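Local coordinates for protein peroxiredoxin (Mycobacterium tuberculosis, PDB 5EPF) that reduces hydrogen peroxide and organic hydroperoxides to water and alcohols as a thiol-specific peroxidase, protecting the cell against oxidative stress, at residues D61-F66 with A71-I76; T53-H58 with V122-F127; V40-P45 with F93-L98. All blocks are in the same frame, centred on the assembly; numbering follows the deposited sequence.

Interaction 1: residues D61-F66 with A71-I76; sequences DLAKEF and ASRVGI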
ATOM      1  N   ASP A  61       7.416  -8.911  -7.794  1.00  9.20           N
ATOM      2  CA  ASP A  61       8.310  -9.208  -8.900  1.00 11.16           C
ATOM      3  C   ASP A  61       9.144  -8.005  -9.292  1.00 11.54           C
ATOM      4  O   ASP A  61      10.162  -8.172  -9.969  1.00 14.09           O
ATOM      5  CB  ASP A  61       7.497  -9.652 -10.120  1.00 13.79           C
ATOM      6  CG  ASP A  61       6.801 -10.986  -9.939  1.00 16.09           C
ATOM      7  OD1 ASP A  61       7.143 -11.760  -9.016  1.00 15.18           O
ATOM      8  OD2 ASP A  61       5.903 -11.288 -10.771  1.00 18.02           O
ATOM      9  N   LEU A  62       8.730  -6.794  -8.906  1.00 10.57           N
ATOM     10  CA  LEU A  62       9.458  -5.572  -9.226  1.00 11.13           C
ATOM     11  C   LEU A  62      10.385  -5.119  -8.098  1.00 11.33           C
ATOM     12  O   LEU A  62      10.761  -3.939  -8.048  1.00 11.13           O
ATOM     13  CB  LEU A  62       8.480  -4.467  -9.631  1.00 11.19           C
ATOM     14  CG  LEU A  62       7.817  -4.660 -10.995  1.00 12.51           C
ATOM     15  CD1 LEU A  62       6.658  -3.669 -11.163  1.00 13.18           C
ATOM     16  CD2 LEU A  62       8.828  -4.503 -12.118  1.00 15.16           C
ATOM     17  N   ALA A  63      10.801  -6.043  -7.222  1.00 11.39           N
ATOM     18  CA  ALA A  63      11.658  -5.682  -6.088  1.00 12.36           C
ATOM     19  C   ALA A  63      12.904  -4.900  -6.521  1.00 14.43           C
ATOM     20  O   ALA A  63      13.249  -3.866  -5.930  1.00 15.04           O
ATOM     21  CB  ALA A  63      12.081  -6.944  -5.324  1.00 12.54           C
ATOM     22  N   LYS A  64      13.625  -5.401  -7.524  1.00 15.64           N
ATOM     23  CA  LYS A  64      14.878  -4.750  -7.902  1.00 17.49           C
ATOM     24  C   LYS A  64      14.636  -3.361  -8.485  1.00 16.68           C
ATOM     25  O   LYS A  64      15.412  -2.435  -8.228  1.00 18.07           O
ATOM     26  CB  LYS A  64      15.683  -5.637  -8.853  1.00 20.16           C
ATOM     27  CG  LYS A  64      16.213  -6.905  -8.165  1.00 23.58           C
ATOM     28  CD  LYS A  64      17.183  -7.695  -9.035  1.00 26.58           C
ATOM     29  CE  LYS A  64      16.599  -7.991 -10.404  1.00 29.04           C
ATOM     30  NZ  LYS A  64      17.660  -8.477 -11.344  1.00 31.42           N
ATOM     31  N   GLU A  65      13.551  -3.197  -9.249  1.00 15.14           N
ATOM     32  CA  GLU A  65      13.236  -1.908  -9.859  1.00 14.29           C
ATOM     33  C   GLU A  65      12.886  -0.858  -8.806  1.00 12.35           C
ATOM     34  O   GLU A  65      13.302   0.307  -8.907  1.00 12.61           O
ATOM     35  CB  GLU A  65      12.094  -2.076 -10.854  1.00 14.48           C
ATOM     36  CG  GLU A  65      12.439  -2.879 -12.113  1.00 16.39           C
ATOM     37  CD  GLU A  65      12.435  -4.404 -11.947  1.00 18.27           C
ATOM     38  OE1 GLU A  65      12.282  -4.944 -10.830  1.00 19.06           O
ATOM     39  OE2 GLU A  65      12.594  -5.080 -12.975  1.00 20.83           O
ATOM     40  N   PHE A  66      12.118  -1.245  -7.787  1.00 10.67           N
ATOM     41  CA  PHE A  66      11.838  -0.299  -6.711  1.00 10.89           C
ATOM     42  C   PHE A  66      13.096   0.020  -5.919  1.00 12.62           C
ATOM     43  O   PHE A  66      13.323   1.175  -5.555  1.00 12.95           O
ATOM     44  CB  PHE A  66      10.664  -0.758  -5.837  1.00 11.65           C
ATOM     45  CG  PHE A  66       9.326  -0.547  -6.496  1.00 11.35           C
ATOM     46  CD1 PHE A  66       8.779   0.727  -6.587  1.00 12.64           C
ATOM     47  CD2 PHE A  66       8.630  -1.602  -7.058  1.00 11.59           C
ATOM     48  CE1 PHE A  66       7.545   0.943  -7.234  1.00 13.31           C
ATOM     49  CE2 PHE A  66       7.402  -1.397  -7.694  1.00 11.90           C
ATOM     50  CZ  PHE A  66       6.857  -0.115  -7.774  1.00 12.48           C
ATOM     51  N   ALA A  71      12.972   3.231  -3.343  1.00 13.86           N
ATOM     52  CA  ALA A  71      11.606   3.349  -2.865  1.00 12.66           C
ATOM     53  C   ALA A  71      11.176   1.993  -2.338  1.00 12.79           C
ATOM     54  O   ALA A  71      11.714   0.958  -2.734  1.00 15.98           O
ATOM     55  CB  ALA A  71      10.660   3.811  -3.985  1.00 12.18           C
ATOM     56  N   SER A  72      10.191   1.996  -1.455  0.54 12.13           N
ATOM     57  CA  SER A  72       9.718   0.752  -0.882  0.54 11.78           C
ATOM     58  C   SER A  72       8.212   0.593  -1.055  0.54 11.17           C
ATOM     59  O   SER A  72       7.460   1.552  -1.210  0.54 13.34           O
ATOM     60  CB  SER A  72      10.096   0.658   0.582  0.54 11.95           C
ATOM     61  OG  SER A  72       9.359   1.606   1.310  0.54 10.94           O
ATOM     62  N   ARG A  73       7.796  -0.652  -1.029  1.00  8.84           N
ATOM     63  CA  ARG A  73       6.429  -1.080  -1.283  1.00  9.42           C
ATOM     64  C   ARG A  73       5.820  -1.510   0.044  1.00  7.62           C
ATOM     65  O   ARG A  73       6.465  -2.214   0.815  1.00  8.68           O
ATOM     66  CB  ARG A  73       6.485  -2.336  -2.195  1.00 13.09           C
ATOM     67  CG  ARG A  73       7.283  -2.141  -3.500  1.00 13.95           C
ATOM     68  CD  ARG A  73       7.829  -3.453  -4.033  1.00 14.14           C
ATOM     69  NE  ARG A  73       8.906  -3.882  -3.184  1.00 16.57           N
ATOM     70  CZ  ARG A  73       9.367  -5.116  -3.117  1.00 13.85           C
ATOM     71  NH1 ARG A  73       8.926  -6.080  -3.923  1.00 12.82           N
ATOM     72  NH2 ARG A  73      10.333  -5.367  -2.266  1.00 15.75           N
ATOM     73  N   VAL A  74       4.578  -1.111   0.305  1.00  6.72           N
ATOM     74  CA  VAL A  74       3.858  -1.496   1.519  1.00  6.54           C
ATOM     75  C   VAL A  74       2.408  -1.767   1.133  1.00  5.45           C
ATOM     76  O   VAL A  74       1.711  -0.864   0.651  1.00  6.48           O
ATOM     77  CB  VAL A  74       3.901  -0.415   2.613  1.00  7.62           C
ATOM     78  CG1 VAL A  74       3.072  -0.835   3.835  1.00  7.99           C
ATOM     79  CG2 VAL A  74       5.345  -0.102   3.026  1.00  8.74           C
ATOM     80  N   GLY A  75       1.934  -3.016   1.334  1.00  6.21           N
ATOM     81  CA  GLY A  75       0.527  -3.316   1.117  1.00  6.62           C
ATOM     82  C   GLY A  75      -0.280  -3.036   2.364  1.00  6.30           C
ATOM     83  O   GLY A  75       0.255  -3.062   3.472  1.00  7.72           O
ATOM     84  N   ILE A  76      -1.578  -2.790   2.195  1.00  6.80           N
ATOM     85  CA  ILE A  76      -2.444  -2.488   3.331  1.00  6.85           C
ATOM     86  C   ILE A  76      -3.869  -2.887   2.988  1.00  7.19           C
ATOM     87  O   ILE A  76      -4.348  -2.670   1.866  1.00  7.24           O
ATOM     88  CB  ILE A  76      -2.314  -1.001   3.753  1.00  6.97           C
ATOM     89  CG1 ILE A  76      -3.233  -0.646   4.931  1.00  7.89           C
ATOM     90  CG2 ILE A  76      -2.506  -0.061   2.558  1.00  7.73           C
ATOM     91  CD1 ILE A  76      -2.963   0.741   5.508  1.00  9.35           C
TER
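A short helix packs here against the start of the strand that follows it: Phe-66 and Ala-63, on helix 63-68, meet Ala-71, just before strand 72-77, and Arg-73 near its start, in a partly buried contact at one end of the central sheet. The two segments come nearest at the turn, where the backbone N of Ala-71 donates to the carbonyl O of Phe-66 over 3.0 Å. The bond is nearly straight at its hydrogen (167°), although the donor is tilted from the carbonyl plane. Beyond it, the aliphatic part of Arg-73 lies over one face of the Phe-66 ring. CG makes a CH-pi contact 4.1 Å from the centroid of that ring, displaced toward its rim, while Arg-73 CD approaches Phe-66 CD2 to 3.6 Å. This is the helix-to-strand half of a right-handed beta-alpha-beta crossover of the thioredoxin fold, in which the chain leaves strand 39-43, passes through helices 50-61 and 63-68 and returns to the sheet as the parallel strand 72-77. The arginine chain turns at its third torsion (chi3 -72°), carrying the guanidinium past the ring to Ala-63, whose CA sits over one face of the group, 3.5 Å from Arg-73 NH1. The planes of guanidinium and phenyl ring differ by just 17°. The charged end has its polar partners elsewhere: NH2 forms a salt bridge with Asp-94, and NH1 a hydrogen bond with the carbonyl O of Phe-59. Ala-71 turns its methyl group to the edge of the Phe-66 ring and also touches Leu-156 of helix 145-158.

Interaction 2: residues T53-H58 with V122-F127; sequences TKEACH and VKRTTF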
ATOM      1  N   THR A  53      -3.990 -10.872  -5.484  1.00  9.22           N
ATOM      2  CA  THR A  53      -2.782 -11.666  -5.681  1.00  9.66           C
ATOM      3  C   THR A  53      -2.003 -11.193  -6.907  1.00  8.94           C
ATOM      4  O   THR A  53      -0.777 -11.025  -6.848  1.00  9.44           O
ATOM      5  CB  THR A  53      -3.164 -13.140  -5.806  1.00 10.92           C
ATOM      6  OG1 THR A  53      -3.803 -13.555  -4.594  1.00 11.83           O
ATOM      7  CG2 THR A  53      -1.942 -14.001  -6.076  1.00 11.28           C
ATOM      8  N   LYS A  54      -2.700 -10.910  -8.018  1.00  8.86           N
ATOM      9  CA  LYS A  54      -2.007 -10.401  -9.201  1.00  9.08           C
ATOM     10  C   LYS A  54      -1.312  -9.077  -8.894  1.00  8.52           C
ATOM     11  O   LYS A  54      -0.126  -8.899  -9.196  1.00  8.67           O
ATOM     12  CB  LYS A  54      -2.994 -10.228 -10.355  1.00 10.01           C
ATOM     13  CG  LYS A  54      -2.338  -9.792 -11.660  1.00 11.27           C
ATOM     14  CD  LYS A  54      -3.359  -9.804 -12.826  1.00 12.81           C
ATOM     15  CE  LYS A  54      -2.744  -9.362 -14.154  1.00 15.81           C
ATOM     16  NZ  LYS A  54      -1.670 -10.291 -14.624  1.00 18.16           N
ATOM     17  N   GLU A  55      -2.030  -8.142  -8.264  1.00  8.07           N
ATOM     18  CA  GLU A  55      -1.459  -6.829  -7.975  1.00  7.99           C
ATOM     19  C   GLU A  55      -0.239  -6.944  -7.066  1.00  7.51           C
ATOM     20  O   GLU A  55       0.819  -6.361  -7.349  1.00  7.83           O
ATOM     21  CB  GLU A  55      -2.526  -5.942  -7.327  1.00  7.71           C
ATOM     22  CG  GLU A  55      -1.979  -4.566  -7.013  1.00  7.68           C
ATOM     23  CD  GLU A  55      -2.893  -3.673  -6.215  1.00  7.59           C
ATOM     24  OE1 GLU A  55      -4.004  -4.073  -5.822  1.00  9.24           O
ATOM     25  OE2 GLU A  55      -2.466  -2.518  -5.951  1.00  7.80           O
ATOM     26  N   ALA A  56      -0.370  -7.705  -5.974  1.00  7.28           N
ATOM     27  CA  ALA A  56       0.690  -7.786  -4.980  1.00  7.57           C
ATOM     28  C   ALA A  56       1.870  -8.607  -5.486  1.00  7.21           C
ATOM     29  O   ALA A  56       3.020  -8.308  -5.145  1.00  7.28           O
ATOM     30  CB  ALA A  56       0.121  -8.362  -3.683  1.00  7.51           C
ATOM     31  N   CYS A  57       1.618  -9.639  -6.296  1.00  7.66           N
ATOM     32  CA  CYS A  57       2.725 -10.383  -6.886  1.00  8.32           C
ATOM     33  C   CYS A  57       3.479  -9.551  -7.918  1.00  8.17           C
ATOM     34  O   CYS A  57       4.685  -9.753  -8.109  1.00  9.53           O
ATOM     35  CB  CYS A  57       2.228 -11.691  -7.500  1.00  9.70           C
ATOM     36  SG  CYS A  57       1.808 -12.944  -6.261  1.00 10.55           S
ATOM     37  N   HIS A  58       2.795  -8.628  -8.604  1.00  8.70           N
ATOM     38  CA  HIS A  58       3.503  -7.731  -9.510  1.00  8.76           C
ATOM     39  C   HIS A  58       4.418  -6.792  -8.731  1.00  7.78           C
ATOM     40  O   HIS A  58       5.576  -6.593  -9.118  1.00  8.80           O
ATOM     41  CB  HIS A  58       2.499  -6.983 -10.391  1.00  9.38           C
ATOM     42  CG  HIS A  58       3.123  -6.266 -11.547  1.00  8.61           C
ATOM     43  ND1 HIS A  58       3.976  -6.877 -12.437  1.00 10.30           N
ATOM     44  CD2 HIS A  58       3.010  -4.981 -11.961  1.00  9.46           C
ATOM     45  CE1 HIS A  58       4.355  -6.004 -13.356  1.00 10.44           C
ATOM     46  NE2 HIS A  58       3.786  -4.844 -13.087  1.00 10.43           N
ATOM     47  N   VAL A 122     -11.693  -2.299   1.533  1.00 10.99           N
ATOM     48  CA  VAL A 122     -11.341  -0.954   1.062  1.00 10.48           C
ATOM     49  C   VAL A 122     -11.489  -0.865  -0.450  1.00 10.38           C
ATOM     50  O   VAL A 122     -11.497  -1.871  -1.170  1.00 11.54           O
ATOM     51  CB  VAL A 122      -9.913  -0.574   1.480  1.00 10.67           C
ATOM     52  CG1 VAL A 122      -9.804  -0.484   2.994  1.00 11.83           C
ATOM     53  CG2 VAL A 122      -8.876  -1.539   0.888  1.00 11.42           C
ATOM     54  N   LYS A 123     -11.567   0.371  -0.938  1.00 11.07           N
ATOM     55  CA  LYS A 123     -11.509   0.635  -2.367  1.00 11.55           C
ATOM     56  C   LYS A 123     -10.046   0.554  -2.819  1.00 10.44           C
ATOM     57  O   LYS A 123      -9.171   1.173  -2.214  1.00 11.97           O
ATOM     58  CB  LYS A 123     -12.072   2.038  -2.619  1.00 15.42           C
ATOM     59  CG  LYS A 123     -12.147   2.479  -4.058  1.00 18.92           C
ATOM     60  CD  LYS A 123     -12.847   3.836  -4.180  1.00 22.86           C
ATOM     61  CE  LYS A 123     -13.027   4.224  -5.626  1.00 25.41           C
ATOM     62  NZ  LYS A 123     -13.831   5.476  -5.748  1.00 27.42           N
ATOM     63  N   ARG A 124      -9.777  -0.222  -3.872  1.00  9.66           N
ATOM     64  CA  ARG A 124      -8.412  -0.476  -4.343  1.00 10.38           C
ATOM     65  C   ARG A 124      -7.752   0.809  -4.844  1.00  9.37           C
ATOM     66  O   ARG A 124      -8.178   1.372  -5.853  1.00 10.14           O
ATOM     67  CB  ARG A 124      -8.426  -1.517  -5.466  1.00 10.95           C
ATOM     68  CG  ARG A 124      -7.034  -1.945  -5.900  1.00 12.38           C
ATOM     69  CD  ARG A 124      -6.982  -2.931  -7.085  1.00 15.03           C
ATOM     70  NE  ARG A 124      -7.892  -4.075  -6.956  1.00 18.53           N
ATOM     71  CZ  ARG A 124      -7.605  -5.236  -6.365  1.00 20.26           C
ATOM     72  NH1 ARG A 124      -6.410  -5.451  -5.824  1.00 20.39           N
ATOM     73  NH2 ARG A 124      -8.519  -6.204  -6.317  1.00 20.87           N
ATOM     74  N   THR A 125      -6.709   1.274  -4.163  1.00  7.64           N
ATOM     75  CA  THR A 125      -6.124   2.585  -4.426  1.00  6.88           C
ATOM     76  C   THR A 125      -4.678   2.555  -3.970  1.00  7.05           C
ATOM     77  O   THR A 125      -4.389   2.026  -2.895  1.00  7.01           O
ATOM     78  CB  THR A 125      -6.853   3.682  -3.628  1.00  7.25           C
ATOM     79  OG1 THR A 125      -8.272   3.466  -3.644  1.00  9.23           O
ATOM     80  CG2 THR A 125      -6.555   5.047  -4.179  1.00  8.03           C
ATOM     81  N   THR A 126      -3.783   3.138  -4.769  1.00  6.37           N
ATOM     82  CA  THR A 126      -2.366   3.205  -4.432  1.00  6.07           C
ATOM     83  C   THR A 126      -1.908   4.646  -4.319  1.00  6.07           C
ATOM     84  O   THR A 126      -2.211   5.476  -5.188  1.00  7.04           O
ATOM     85  CB  THR A 126      -1.545   2.459  -5.478  1.00  6.63           C
ATOM     86  OG1 THR A 126      -1.983   1.093  -5.504  1.00  7.28           O
ATOM     87  CG2 THR A 126      -0.053   2.522  -5.195  1.00  8.15           C
ATOM     88  N   PHE A 127      -1.150   4.927  -3.260  1.00  5.96           N
ATOM     89  CA  PHE A 127      -0.603   6.260  -3.012  1.00  5.86           C
ATOM     90  C   PHE A 127       0.914   6.179  -3.030  1.00  6.08           C
ATOM     91  O   PHE A 127       1.506   5.409  -2.264  1.00  7.54           O
ATOM     92  CB  PHE A 127      -1.089   6.775  -1.653  1.00  6.91           C
ATOM     93  CG  PHE A 127      -2.588   6.892  -1.578  1.00  6.89           C
ATOM     94  CD1 PHE A 127      -3.240   8.057  -1.956  1.00  7.52           C
ATOM     95  CD2 PHE A 127      -3.360   5.804  -1.174  1.00  7.92           C
ATOM     96  CE1 PHE A 127      -4.619   8.158  -1.936  1.00  8.11           C
ATOM     97  CE2 PHE A 127      -4.760   5.892  -1.141  1.00  8.10           C
ATOM     98  CZ  PHE A 127      -5.373   7.078  -1.521  1.00  8.05           C
TER
HETATM   99  O   HOH W   1      -3.873  -0.766  -4.652  1.00  7.68           O
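Helix 50-61 and the chain entering strand 125-129 keep their backbones well apart, the nearest CA atoms (Glu-55 and Arg-124) 10.1 Å from each other, and long polar side chains bridge the gap. Glu-55 reaches across fully extended, its CG anti to the backbone N (chi1 -180°). Arg-124 slides past it in the opposite direction and bends at its third torsion, which brings NH1 to Glu-55 OE1 in a salt bridge of 2.8 Å. The carboxylate oxygen lies in the guanidinium plane and is met nearly along its C-O axis, with 155° at the hydrogen; the planes are turned 62° apart, and one N-H meets one oxygen rather than two meeting both. The second oxygen, OE2, stands 3.7 Å from Thr-126 OG1, with a water between them, donating to Glu-55 OE2 over 2.6 Å and accepting from Thr-126 OG1 over 2.8 Å. That hydroxyl is also hydrogen-bonded to His-148 ND1. Both oxygens of the buried glutamate are thereby engaged. The side chains of Arg-124 and Cys-52, the peroxidatic cysteine, are about 3 Å apart at their nearest atoms; Glu-55 probably holds the arginine there from the second shell, consistent with the active-site arginine of peroxiredoxins.

Interaction 3: residues V40-P45 with F93-L98; sequences VLFFYP and FDYPLL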
ATOM      1  N   VAL A  40       5.420   3.313  -1.605  1.00  6.73           N
ATOM      2  CA  VAL A  40       4.255   3.056  -2.439  1.00  6.14           C
ATOM      3  C   VAL A  40       3.290   2.237  -1.581  1.00  6.12           C
ATOM      4  O   VAL A  40       3.517   1.042  -1.331  1.00  6.82           O
ATOM      5  CB  VAL A  40       4.633   2.325  -3.731  1.00  6.68           C
ATOM      6  CG1 VAL A  40       3.385   2.127  -4.593  1.00  8.04           C
ATOM      7  CG2 VAL A  40       5.693   3.097  -4.490  1.00  8.89           C
ATOM      8  N   LEU A  41       2.226   2.896  -1.104  1.00  5.98           N
ATOM      9  CA  LEU A  41       1.270   2.325  -0.156  1.00  5.41           C
ATOM     10  C   LEU A  41       0.057   1.880  -0.965  1.00  5.19           C
ATOM     11  O   LEU A  41      -0.679   2.719  -1.494  1.00  6.30           O
ATOM     12  CB  LEU A  41       0.862   3.373   0.889  1.00  6.32           C
ATOM     13  CG  LEU A  41      -0.082   2.885   1.992  1.00  6.56           C
ATOM     14  CD1 LEU A  41       0.601   1.823   2.871  1.00  7.97           C
ATOM     15  CD2 LEU A  41      -0.571   4.073   2.824  1.00  8.72           C
ATOM     16  N   PHE A  42      -0.124   0.570  -1.115  1.00  5.79           N
ATOM     17  CA  PHE A  42      -1.161   0.050  -1.995  1.00  5.49           C
ATOM     18  C   PHE A  42      -2.258  -0.612  -1.172  1.00  5.61           C
ATOM     19  O   PHE A  42      -2.030  -1.651  -0.539  1.00  6.39           O
ATOM     20  CB  PHE A  42      -0.615  -0.807  -3.149  1.00  6.44           C
ATOM     21  CG  PHE A  42      -0.005  -2.162  -2.781  1.00  6.94           C
ATOM     22  CD1 PHE A  42      -0.760  -3.332  -2.888  1.00  7.26           C
ATOM     23  CD2 PHE A  42       1.341  -2.281  -2.451  1.00  6.96           C
ATOM     24  CE1 PHE A  42      -0.200  -4.576  -2.615  1.00  8.01           C
ATOM     25  CE2 PHE A  42       1.908  -3.537  -2.170  1.00  7.31           C
ATOM     26  CZ  PHE A  42       1.134  -4.670  -2.274  1.00  8.03           C
ATOM     27  N   PHE A  43      -3.442   0.010  -1.173  1.00  6.22           N
ATOM     28  CA  PHE A  43      -4.621  -0.534  -0.505  1.00  6.46           C
ATOM     29  C   PHE A  43      -5.269  -1.551  -1.438  1.00  6.85           C
ATOM     30  O   PHE A  43      -5.575  -1.245  -2.599  1.00  7.08           O
ATOM     31  CB  PHE A  43      -5.641   0.575  -0.253  1.00  7.44           C
ATOM     32  CG  PHE A  43      -5.322   1.481   0.899  1.00  7.57           C
ATOM     33  CD1 PHE A  43      -5.847   1.251   2.164  1.00  8.02           C
ATOM     34  CD2 PHE A  43      -4.533   2.606   0.700  1.00  7.61           C
ATOM     35  CE1 PHE A  43      -5.556   2.120   3.225  1.00  9.01           C
ATOM     36  CE2 PHE A  43      -4.255   3.487   1.728  1.00  8.86           C
ATOM     37  CZ  PHE A  43      -4.766   3.242   2.999  1.00  9.08           C
ATOM     38  N   TYR A  44      -5.532  -2.741  -0.914  1.00  7.13           N
ATOM     39  CA  TYR A  44      -6.223  -3.758  -1.695  1.00  7.04           C
ATOM     40  C   TYR A  44      -7.421  -4.285  -0.920  1.00  7.57           C
ATOM     41  O   TYR A  44      -7.390  -4.343   0.315  1.00  8.33           O
ATOM     42  CB  TYR A  44      -5.295  -4.917  -2.106  1.00  7.94           C
ATOM     43  CG  TYR A  44      -4.542  -5.583  -0.963  1.00  7.50           C
ATOM     44  CD1 TYR A  44      -5.121  -6.609  -0.214  1.00  8.48           C
ATOM     45  CD2 TYR A  44      -3.230  -5.205  -0.660  1.00  8.89           C
ATOM     46  CE1 TYR A  44      -4.409  -7.232   0.819  1.00  8.53           C
ATOM     47  CE2 TYR A  44      -2.533  -5.810   0.362  1.00  8.59           C
ATOM     48  CZ  TYR A  44      -3.118  -6.824   1.088  1.00  8.52           C
ATOM     49  OH  TYR A  44      -2.397  -7.415   2.087  1.00  9.52           O
ATOM     50  N   PRO A  45      -8.498  -4.667  -1.617  1.00  8.05           N
ATOM     51  CA  PRO A  45      -9.723  -5.050  -0.879  1.00  9.11           C
ATOM     52  C   PRO A  45      -9.566  -6.273   0.008  1.00  8.56           C
ATOM     53  O   PRO A  45     -10.052  -6.278   1.145  1.00  8.43           O
ATOM     54  CB  PRO A  45     -10.778  -5.250  -1.988  1.00 10.33           C
ATOM     55  CG  PRO A  45     -10.237  -4.592  -3.203  1.00 11.90           C
ATOM     56  CD  PRO A  45      -8.751  -4.440  -3.055  1.00  8.23           C
ATOM     57  N   PHE A  93       6.259 -12.651  -0.231  1.00 10.09           N
ATOM     58  CA  PHE A  93       6.414 -11.203  -0.335  1.00 10.38           C
ATOM     59  C   PHE A  93       7.611 -10.726   0.470  1.00 12.04           C
ATOM     60  O   PHE A  93       7.788 -11.096   1.632  1.00 13.48           O
ATOM     61  CB  PHE A  93       5.167 -10.470   0.151  1.00  9.86           C
ATOM     62  CG  PHE A  93       3.968 -10.654  -0.728  1.00  9.73           C
ATOM     63  CD1 PHE A  93       2.693 -10.531  -0.197  1.00 10.18           C
ATOM     64  CD2 PHE A  93       4.105 -10.967  -2.080  1.00 10.39           C
ATOM     65  CE1 PHE A  93       1.578 -10.704  -0.995  1.00 10.20           C
ATOM     66  CE2 PHE A  93       2.988 -11.133  -2.874  1.00 10.16           C
ATOM     67  CZ  PHE A  93       1.731 -11.011  -2.332  1.00  9.98           C
ATOM     68  N   ASP A  94       8.421  -9.877  -0.153  1.00 11.64           N
ATOM     69  CA  ASP A  94       9.606  -9.308   0.478  1.00 11.92           C
ATOM     70  C   ASP A  94       9.349  -7.886   0.964  1.00 12.13           C
ATOM     71  O   ASP A  94      10.212  -7.023   0.810  1.00 15.12           O
ATOM     72  CB  ASP A  94      10.782  -9.338  -0.503  1.00 12.76           C
ATOM     73  CG  ASP A  94      10.524  -8.503  -1.755  1.00 14.60           C
ATOM     74  OD1 ASP A  94       9.393  -8.529  -2.300  1.00 14.08           O
ATOM     75  OD2 ASP A  94      11.471  -7.806  -2.185  1.00 17.97           O
ATOM     76  N   TYR A  95       8.173  -7.616   1.524  1.00  9.48           N
ATOM     77  CA  TYR A  95       7.800  -6.270   1.936  1.00  8.30           C
ATOM     78  C   TYR A  95       6.679  -6.372   2.969  1.00  7.75           C
ATOM     79  O   TYR A  95       6.036  -7.423   3.102  1.00  8.34           O
ATOM     80  CB  TYR A  95       7.396  -5.404   0.723  1.00  7.73           C
ATOM     81  CG  TYR A  95       6.277  -5.975  -0.134  1.00  6.58           C
ATOM     82  CD1 TYR A  95       4.941  -5.736   0.184  1.00  7.89           C
ATOM     83  CD2 TYR A  95       6.554  -6.732  -1.288  1.00  7.35           C
ATOM     84  CE1 TYR A  95       3.920  -6.239  -0.574  1.00  7.54           C
ATOM     85  CE2 TYR A  95       5.513  -7.246  -2.066  1.00  7.45           C
ATOM     86  CZ  TYR A  95       4.198  -7.000  -1.704  1.00  6.83           C
ATOM     87  OH  TYR A  95       3.137  -7.465  -2.453  1.00  8.00           O
ATOM     88  N   PRO A  96       6.388  -5.289   3.686  1.00  8.25           N
ATOM     89  CA  PRO A  96       5.342  -5.330   4.714  1.00  8.17           C
ATOM     90  C   PRO A  96       3.928  -5.312   4.143  1.00  6.97           C
ATOM     91  O   PRO A  96       3.633  -4.617   3.162  1.00  8.03           O
ATOM     92  CB  PRO A  96       5.607  -4.053   5.529  1.00  8.79           C
ATOM     93  CG  PRO A  96       7.007  -3.611   5.156  1.00  8.95           C
ATOM     94  CD  PRO A  96       7.124  -4.007   3.712  1.00  8.78           C
ATOM     95  N   LEU A  97       3.050  -6.067   4.805  1.00  7.84           N
ATOM     96  CA  LEU A  97       1.602  -5.955   4.647  1.00  7.55           C
ATOM     97  C   LEU A  97       1.052  -5.475   5.978  1.00  7.64           C
ATOM     98  O   LEU A  97       1.257  -6.143   7.000  1.00  9.40           O
ATOM     99  CB  LEU A  97       0.965  -7.304   4.319  1.00  7.48           C
ATOM    100  CG  LEU A  97       1.405  -7.997   3.030  1.00  7.26           C
ATOM    101  CD1 LEU A  97       0.603  -9.275   2.860  1.00  9.07           C
ATOM    102  CD2 LEU A  97       1.218  -7.107   1.801  1.00  8.15           C
ATOM    103  N   LEU A  98       0.371  -4.327   5.976  1.00  7.63           N
ATOM    104  CA  LEU A  98      -0.188  -3.752   7.189  1.00  7.91           C
ATOM    105  C   LEU A  98      -1.654  -4.141   7.338  1.00  7.34           C
ATOM    106  O   LEU A  98      -2.409  -4.198   6.353  1.00  7.96           O
ATOM    107  CB  LEU A  98      -0.062  -2.226   7.186  1.00  8.25           C
ATOM    108  CG  LEU A  98       1.356  -1.680   6.978  1.00  9.25           C
ATOM    109  CD1 LEU A  98       1.314  -0.160   7.061  1.00  9.88           C
ATOM    110  CD2 LEU A  98       2.335  -2.271   7.996  1.00 10.29           C
TER
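Phe-42 pushes the far end of its ring against the phenol end of Tyr-95, CZ lying 3.4 Å from Tyr-95 OH and 3.6 Å from Tyr-95 CE1. The side chains cross at about a right angle, and the tyrosine comes to the phenylalanine at its edge, with the phenol oxygen near the plane of the Phe-42 ring. Seen as a pair of rings the meeting is oblique: the planes stand at 62° and the centroids are 5.8 Å apart. The first torsion of Phe-42 (chi1 69°) sets CG between the backbone N and the carbonyl carbon, which lays the ring across the neighbouring strand, over Gly-75, toward Tyr-95. The Tyr-95 hydroxyl, buried with the ring, is hydrogen-bonded to the carbonyl O of Ala-56, and within its own segment it also lies over the centre of the Phe-93 ring. Two residues further along each segment, Tyr-44 meets Leu-97. The phenol oxygen touches both methyl groups of the leucine, Tyr-44 OH being 3.6 Å from Leu-97 CD1 and equally far from Leu-97 CD2, with CD2 near the plane of the tyrosine ring. The polar partner of this hydroxyl is Gln-84 of helix 81-91, and the Tyr-44 side chain passes about 4 Å from that of the active-site Cys-52 at their nearest atoms. Strands 39-43 and 97-99 are parallel but not adjacent, for strand 72-77 runs between them; on one side of this sheet the pairs span the intervening strand, with Phe-59 of helix 50-61 stacked on Phe-42 and helix 81-91 packed against Leu-97.

All three contacts reach the same mixed sheet, but their chemistry follows their place in it. Interaction 3 is wholly buried and mostly aromatic and apolar, reaching from the central strand to an edge strand, whereas interaction 1 is partly buried at the periphery and combines a backbone bond with packing on an arginine. Interaction 2, also buried, is ionic and water-mediated. Interactions 2 and 3 both come near the active-site cysteine, from which interaction 1 is remote. Strand 39-43 lies between strands 72-77 and 125-129, so interaction 3 adjoins both others through probable backbone bonds, Val-40 N to Ser-72 O and Phe-43 N to Thr-125 O. Interactions 1 and 2 use successive helices and, apart from following on in the chain, do not touch.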